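Local coordinates for protein (adenylosuccinate lyase) (Thermotoga maritima, PDB 1C3C) that catalyses, as an adenylosuccinate lyase, two fumarate-releasing steps of purine biosynthesis, cleaving adenylosuccinate and SAICAR, at residues E74-G77 against S78-E82. Residues are numbered along the deposited sequence; the frame is centred on the assembly and turned at random.
Sequences EGIG and SMIGE
Ser78 OG donates a short hydrogen bond to Gly75 O, 2.7 Å. OG lies between the backbone N and the carbonyl carbon of Ser78 (chi1 80°), which turns it back to the Gly75 carbonyl; it is tilted 21° from the carbonyl plane.

Among the backbone bonds, Ser78 N reaches Glu74 O at 3.1 Å, one helical turn back, and Gly75 O weakly. Three-residue bonds follow: Met79 N to Ile76 O at 2.8 Å, well above the carbonyl plane, and, weakly, Ile80 N to Gly77 O. Two waters also donate to Gly77 O; one continues to Gly81 O, the other accepts from Gly81 N.

Side-chain packing follows the helix. Met79 runs extended beyond CG. Its SD lies 4.4 Å from Ile76 CD1, and its CE methyl lies against Gly75 O at 3.5 Å. An alanine in place of Met79 would probably leave the Gly75 carbonyl and Ile76 CD1 without this thioether cover. Ile76 CG2 meets Ile80 CG2 at 4.0 Å. Both isoleucines also pack on Phe87.

Three-residue bonds in the last turn, a glycine of positive phi just after it, and waters bridging Gly77 to Gly81 are typical of an alpha-helix C-terminus, here that of helix 68-80.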
ATOM      1  N   GLU A  74     -17.531 -22.115 -27.670  1.00 20.58           N
ATOM      2  CA  GLU A  74     -18.805 -22.475 -28.318  1.00 22.92           C
ATOM      3  C   GLU A  74     -19.078 -21.637 -29.565  1.00 21.53           C
ATOM      4  O   GLU A  74     -19.512 -22.105 -30.605  1.00 21.25           O
ATOM      5  CB  GLU A  74     -19.946 -22.311 -27.297  1.00 26.53           C
ATOM      6  CG  GLU A  74     -19.801 -23.301 -26.159  1.00 31.15           C
ATOM      7  CD  GLU A  74     -20.994 -23.388 -25.224  1.00 35.10           C
ATOM      8  OE1 GLU A  74     -21.977 -22.626 -25.382  1.00 36.84           O
ATOM      9  OE2 GLU A  74     -20.942 -24.266 -24.329  1.00 36.83           O
ATOM     10  N   GLY A  75     -18.792 -20.338 -29.487  1.00 20.55           N
ATOM     11  CA  GLY A  75     -19.002 -19.420 -30.617  1.00 19.39           C
ATOM     12  C   GLY A  75     -18.116 -19.791 -31.798  1.00 19.30           C
ATOM     13  O   GLY A  75     -18.588 -19.841 -32.944  1.00 19.49           O
ATOM     14  N   ILE A  76     -16.818 -20.017 -31.559  1.00 17.73           N
ATOM     15  CA  ILE A  76     -15.939 -20.477 -32.628  1.00 18.12           C
ATOM     16  C   ILE A  76     -16.428 -21.839 -33.140  1.00 19.33           C
ATOM     17  O   ILE A  76     -16.470 -22.053 -34.357  1.00 19.73           O
ATOM     18  CB  ILE A  76     -14.477 -20.584 -32.186  1.00 17.20           C
ATOM     19  CG1 ILE A  76     -13.925 -19.192 -31.771  1.00 16.84           C
ATOM     20  CG2 ILE A  76     -13.602 -21.153 -33.287  1.00 16.38           C
ATOM     21  CD1 ILE A  76     -13.814 -18.149 -32.871  1.00 17.71           C
ATOM     22  N   GLY A  77     -16.823 -22.717 -32.237  1.00 20.75           N
ATOM     23  CA  GLY A  77     -17.304 -24.050 -32.625  1.00 22.93           C
ATOM     24  C   GLY A  77     -18.419 -23.959 -33.649  1.00 24.30           C
ATOM     25  O   GLY A  77     -18.425 -24.764 -34.590  1.00 25.79           O
ATOM     26  N   SER A  78     -19.284 -22.987 -33.589  1.00 24.95           N
ATOM     27  CA  SER A  78     -20.404 -22.782 -34.476  1.00 26.17           C
ATOM     28  C   SER A  78     -19.967 -22.332 -35.865  1.00 25.61           C
ATOM     29  O   SER A  78     -20.783 -22.301 -36.799  1.00 27.18           O
ATOM     30  CB  SER A  78     -21.402 -21.776 -33.880  1.00 27.04           C
ATOM     31  OG  SER A  78     -20.970 -20.433 -34.061  1.00 27.83           O
ATOM     32  N   MET A  79     -18.715 -21.941 -36.047  1.00 22.84           N
ATOM     33  CA  MET A  79     -18.179 -21.508 -37.316  1.00 21.46           C
ATOM     34  C   MET A  79     -17.284 -22.541 -38.001  1.00 20.66           C
ATOM     35  O   MET A  79     -16.926 -22.365 -39.171  1.00 19.75           O
ATOM     36  CB  MET A  79     -17.315 -20.250 -37.095  1.00 21.05           C
ATOM     37  CG  MET A  79     -18.021 -19.052 -36.465  1.00 18.49           C
ATOM     38  SD  MET A  79     -16.799 -17.664 -36.102  1.00 12.57           S
ATOM     39  CE  MET A  79     -17.728 -16.946 -34.756  1.00 18.67           C
ATOM     40  N   ILE A  80     -16.832 -23.568 -37.255  1.00 19.81           N
ATOM     41  CA  ILE A  80     -15.768 -24.411 -37.805  1.00 19.66           C
ATOM     42  C   ILE A  80     -16.215 -25.835 -38.098  1.00 20.63           C
ATOM     43  O   ILE A  80     -15.341 -26.635 -38.474  1.00 19.83           O
ATOM     44  CB  ILE A  80     -14.507 -24.425 -36.884  1.00 19.23           C
ATOM     45  CG1 ILE A  80     -14.836 -24.978 -35.481  1.00 18.73           C
ATOM     46  CG2 ILE A  80     -13.962 -22.991 -36.775  1.00 18.36           C
ATOM     47  CD1 ILE A  80     -13.562 -25.168 -34.638  1.00 18.52           C
ATOM     48  N   GLY A  81     -17.493 -26.146 -37.983  1.00 22.11           N
ATOM     49  CA  GLY A  81     -17.969 -27.461 -38.462  1.00 24.07           C
ATOM     50  C   GLY A  81     -17.362 -28.623 -37.668  1.00 24.92           C
ATOM     51  O   GLY A  81     -17.178 -28.526 -36.450  1.00 24.14           O
ATOM     52  N   GLU A  82     -17.003 -29.709 -38.345  1.00 25.57           N
ATOM     53  CA  GLU A  82     -16.535 -30.924 -37.661  1.00 28.19           C
ATOM     54  C   GLU A  82     -15.138 -30.757 -37.070  1.00 25.20           C
ATOM     55  O   GLU A  82     -14.679 -31.560 -36.250  1.00 24.43           O
ATOM     56  CB  GLU A  82     -16.470 -32.123 -38.613  1.00 33.28           C
ATOM     57  CG  GLU A  82     -17.769 -32.415 -39.334  1.00 39.55           C
ATOM     58  CD  GLU A  82     -18.786 -33.200 -38.548  1.00 44.09           C
ATOM     59  OE1 GLU A  82     -18.799 -33.169 -37.299  1.00 45.84           O
ATOM     60  OE2 GLU A  82     -19.621 -33.897 -39.192  1.00 46.55           O
TER
HETATM   61  O   HOH W   1     -19.208 -27.383 -34.758  1.00 33.66           O
HETATM   62  O   HOH W   2     -20.077 -25.326 -37.149  1.00 45.16           O